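Local structure of SmhB (Serratia marcescens, 6ZZ5) at residues A[341-346]-A[350-355]. The protein is one component of a tripartite alpha-pore-forming toxin, here in its soluble form, and probably acts with its partner proteins on target membranes. Sequence-based numbering, arbitrary orientation. Where two conformers were deposited one is given.
Sequences REVPAN and ADFVKR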
ATOM      1  N   ARG A 341     -15.026  -3.759   8.442  1.00 20.60           N
ATOM      2  CA  ARG A 341     -15.724  -4.357   9.602  1.00 21.58           C
ATOM      3  C   ARG A 341     -15.166  -3.791  10.922  1.00 20.48           C
ATOM      4  O   ARG A 341     -13.977  -3.737  11.094  1.00 20.17           O
ATOM      5  CB  ARG A 341     -15.644  -5.877   9.561  1.00 27.01           C
ATOM      6  CG  ARG A 341     -16.211  -6.440   8.273  1.00 28.14           C
ATOM      7  CD  ARG A 341     -16.926  -7.697   8.561  1.00 38.48           C
ATOM      8  NE  ARG A 341     -17.532  -8.225   7.366  1.00 40.74           N
ATOM      9  CZ  ARG A 341     -17.895  -9.490   7.252  1.00 40.14           C
ATOM     10  NH1 ARG A 341     -17.638 -10.360   8.218  1.00 37.66           N
ATOM     11  NH2 ARG A 341     -18.478  -9.892   6.143  1.00 33.74           N
ATOM     12  N   GLU A 342     -16.048  -3.464  11.837  1.00 22.27           N
ATOM     13  CA  GLU A 342     -15.741  -3.035  13.227  1.00 24.14           C
ATOM     14  C   GLU A 342     -15.434  -4.286  14.062  1.00 26.51           C
ATOM     15  O   GLU A 342     -16.157  -5.311  13.994  1.00 24.09           O
ATOM     16  CB  GLU A 342     -16.923  -2.260  13.842  1.00 27.95           C
ATOM     17  CG  GLU A 342     -17.251  -0.970  13.054  1.00 34.97           C
ATOM     18  CD  GLU A 342     -16.044  -0.066  12.758  1.00 32.88           C
ATOM     19  OE1 GLU A 342     -15.165   0.067  13.625  1.00 28.08           O
ATOM     20  OE2 GLU A 342     -15.935   0.489  11.645  1.00 27.38           O
ATOM     21  N   VAL A 343     -14.331  -4.237  14.770  1.00 24.45           N
ATOM     22  CA  VAL A 343     -13.910  -5.342  15.636  1.00 23.35           C
ATOM     23  C   VAL A 343     -14.409  -5.020  17.014  1.00 23.38           C
ATOM     24  O   VAL A 343     -14.111  -3.949  17.512  1.00 23.53           O
ATOM     25  CB  VAL A 343     -12.389  -5.520  15.575  1.00 23.91           C
ATOM     26  CG1 VAL A 343     -11.966  -6.558  16.556  1.00 23.60           C
ATOM     27  CG2 VAL A 343     -11.942  -5.867  14.158  1.00 22.66           C
ATOM     28  N   PRO A 344     -15.106  -5.963  17.662  1.00 25.36           N
ATOM     29  CA  PRO A 344     -15.538  -5.796  19.046  1.00 28.14           C
ATOM     30  C   PRO A 344     -14.377  -5.514  19.988  1.00 30.01           C
ATOM     31  O   PRO A 344     -13.281  -6.000  19.762  1.00 27.00           O
ATOM     32  CB  PRO A 344     -16.233  -7.116  19.401  1.00 30.55           C
ATOM     33  CG  PRO A 344     -16.685  -7.641  18.040  1.00 31.26           C
ATOM     34  CD  PRO A 344     -15.555  -7.238  17.095  1.00 27.03           C
ATOM     35  N   ALA A 345     -14.660  -4.698  21.002  1.00 31.39           N
ATOM     36  CA  ALA A 345     -13.673  -4.107  21.934  1.00 30.57           C
ATOM     37  C   ALA A 345     -12.906  -5.240  22.637  1.00 27.93           C
ATOM     38  O   ALA A 345     -11.796  -5.005  22.992  1.00 30.14           O
ATOM     39  CB  ALA A 345     -14.407  -3.243  22.942  1.00 33.44           C
ATOM     40  N   ASN A 346     -13.522  -6.401  22.869  1.00 27.14           N
ATOM     41  CA  ASN A 346     -12.842  -7.517  23.569  1.00 35.54           C
ATOM     42  C   ASN A 346     -12.238  -8.542  22.582  1.00 26.90           C
ATOM     43  O   ASN A 346     -11.953  -9.657  23.020  1.00 29.07           O
ATOM     44  CB  ASN A 346     -13.793  -8.197  24.541  1.00 27.76           C
ATOM     45  CG  ASN A 346     -14.955  -8.855  23.826  1.00 38.46           C
ATOM     46  OD1 ASN A 346     -15.256  -8.555  22.672  1.00 31.85           O
ATOM     47  ND2 ASN A 346     -15.606  -9.769  24.501  1.00 42.66           N
ATOM     48  N   ALA A 350      -6.268 -10.956  15.785  1.00 18.77           N
ATOM     49  CA  ALA A 350      -6.153 -12.423  15.578  1.00 19.92           C
ATOM     50  C   ALA A 350      -7.428 -13.174  16.009  1.00 20.16           C
ATOM     51  O   ALA A 350      -7.844 -14.098  15.284  1.00 23.14           O
ATOM     52  CB  ALA A 350      -4.951 -12.994  16.310  1.00 21.65           C
ATOM     53  N   ASP A 351      -8.061 -12.793  17.109  0.50 23.29           N
ATOM     54  CA  ASP A 351      -9.328 -13.415  17.584  0.50 24.07           C
ATOM     55  C   ASP A 351     -10.427 -13.157  16.544  0.50 24.64           C
ATOM     56  O   ASP A 351     -11.147 -14.085  16.201  0.50 26.40           O
ATOM     57  CB  ASP A 351      -9.703 -12.854  18.953  0.50 29.97           C
ATOM     58  CG  ASP A 351     -10.865 -13.551  19.623  0.50 30.47           C
ATOM     59  OD1 ASP A 351     -11.118 -14.721  19.309  0.50 29.87           O
ATOM     60  OD2 ASP A 351     -11.492 -12.901  20.448  0.50 32.87           O
ATOM     61  N   PHE A 352     -10.528 -11.929  16.029  1.00 23.86           N
ATOM     62  CA  PHE A 352     -11.563 -11.558  15.034  1.00 21.94           C
ATOM     63  C   PHE A 352     -11.390 -12.397  13.759  1.00 23.58           C
ATOM     64  O   PHE A 352     -12.357 -12.917  13.217  1.00 23.42           O
ATOM     65  CB  PHE A 352     -11.409 -10.091  14.651  1.00 21.98           C
ATOM     66  CG  PHE A 352     -12.451  -9.613  13.684  1.00 23.90           C
ATOM     67  CD1 PHE A 352     -13.737  -9.307  14.129  1.00 25.75           C
ATOM     68  CD2 PHE A 352     -12.114  -9.412  12.342  1.00 23.56           C
ATOM     69  CE1 PHE A 352     -14.691  -8.859  13.220  1.00 27.00           C
ATOM     70  CE2 PHE A 352     -13.057  -8.931  11.452  1.00 24.00           C
ATOM     71  CZ  PHE A 352     -14.352  -8.682  11.894  1.00 24.81           C
ATOM     72  N   VAL A 353     -10.159 -12.486  13.265  1.00 20.99           N
ATOM     73  CA  VAL A 353      -9.863 -13.259  12.038  1.00 21.43           C
ATOM     74  C   VAL A 353     -10.070 -14.745  12.320  1.00 22.20           C
ATOM     75  O   VAL A 353     -10.612 -15.429  11.433  1.00 22.36           O
ATOM     76  CB  VAL A 353      -8.476 -12.900  11.484  1.00 21.84           C
ATOM     77  CG1 VAL A 353      -8.059 -13.860  10.383  1.00 25.22           C
ATOM     78  CG2 VAL A 353      -8.471 -11.458  11.001  1.00 21.96           C
ATOM     79  N   LYS A 354      -9.717 -15.232  13.509  1.00 24.16           N
ATOM     80  CA  LYS A 354      -9.932 -16.662  13.832  1.00 28.56           C
ATOM     81  C   LYS A 354     -11.432 -16.970  13.780  1.00 28.76           C
ATOM     82  O   LYS A 354     -11.813 -17.960  13.150  1.00 26.95           O
ATOM     83  CB  LYS A 354      -9.307 -17.024  15.166  1.00 30.72           C
ATOM     84  CG  LYS A 354      -9.253 -18.515  15.486  1.00 36.70           C
ATOM     85  CD  LYS A 354      -8.199 -18.743  16.576  1.00 47.94           C
ATOM     86  CE  LYS A 354      -8.640 -19.676  17.679  1.00 69.94           C
ATOM     87  NZ  LYS A 354      -8.533 -21.083  17.234  1.00 88.55           N
ATOM     88  N   ARG A 355     -12.286 -16.112  14.318  1.00 30.01           N
ATOM     89  CA  ARG A 355     -13.765 -16.304  14.232  1.00 28.63           C
ATOM     90  C   ARG A 355     -14.222 -16.307  12.784  1.00 27.29           C
ATOM     91  O   ARG A 355     -15.055 -17.127  12.448  1.00 34.14           O
ATOM     92  CB  ARG A 355     -14.501 -15.235  15.026  1.00 28.19           C
ATOM     93  CG  ARG A 355     -14.434 -15.505  16.522  1.00 34.01           C
ATOM     94  CD  ARG A 355     -14.594 -14.228  17.302  1.00 39.97           C
ATOM     95  NE  ARG A 355     -14.282 -14.417  18.697  1.00 45.97           N
ATOM     96  CZ  ARG A 355     -15.164 -14.648  19.646  1.00 45.36           C
ATOM     97  NH1 ARG A 355     -16.464 -14.693  19.381  1.00 48.63           N
ATOM     98  NH2 ARG A 355     -14.730 -14.796  20.884  1.00 49.15           N
TER
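Val343 sets one methyl, CG2, over the face of the Phe352 ring, and this pair makes the tight part of the contact. Val343 CG2 stands 3.8 Å from the centroid of the Phe352 ring and only 12° off the ring normal, a CH-pi contact. The other branch, CG1, reaches the stem of the same residue, 4.1 Å from Phe352 CB, so the forked valine straddles ring and stem. Phe352 sets its CG anti to the backbone N (chi1 -178°), which carries the ring out from the helix to the extended chain. There a broad apolar plate suits the place, meeting several successive residues: Pro344 CD comes obliquely to Phe352 CD1 at 4.0 Å, with the rigid proline ring adding carbon surface, and the aliphatic start of Arg341 brings CB within 3.9 Å of Phe352 CZ.

The looser side lies toward Asn346, whose backbone O merely lies near Asp351 OD2. The partner of Asp351 is Arg355: in the conformer given here, Arg355 NE donates a nearly straight, salt-bridging hydrogen bond to Asp351 OD1 at 3.2 Å, from above the carboxylate plane. A charged pair suits this solvent-facing side.

Leaving edge strand 339-340, the loop runs across helix 349-359, into which it leads. Val343 and Phe352 both rest on Ala195 of strand 191-196, while Ala350 and Val353 pack against Leu237 of helix 230-245.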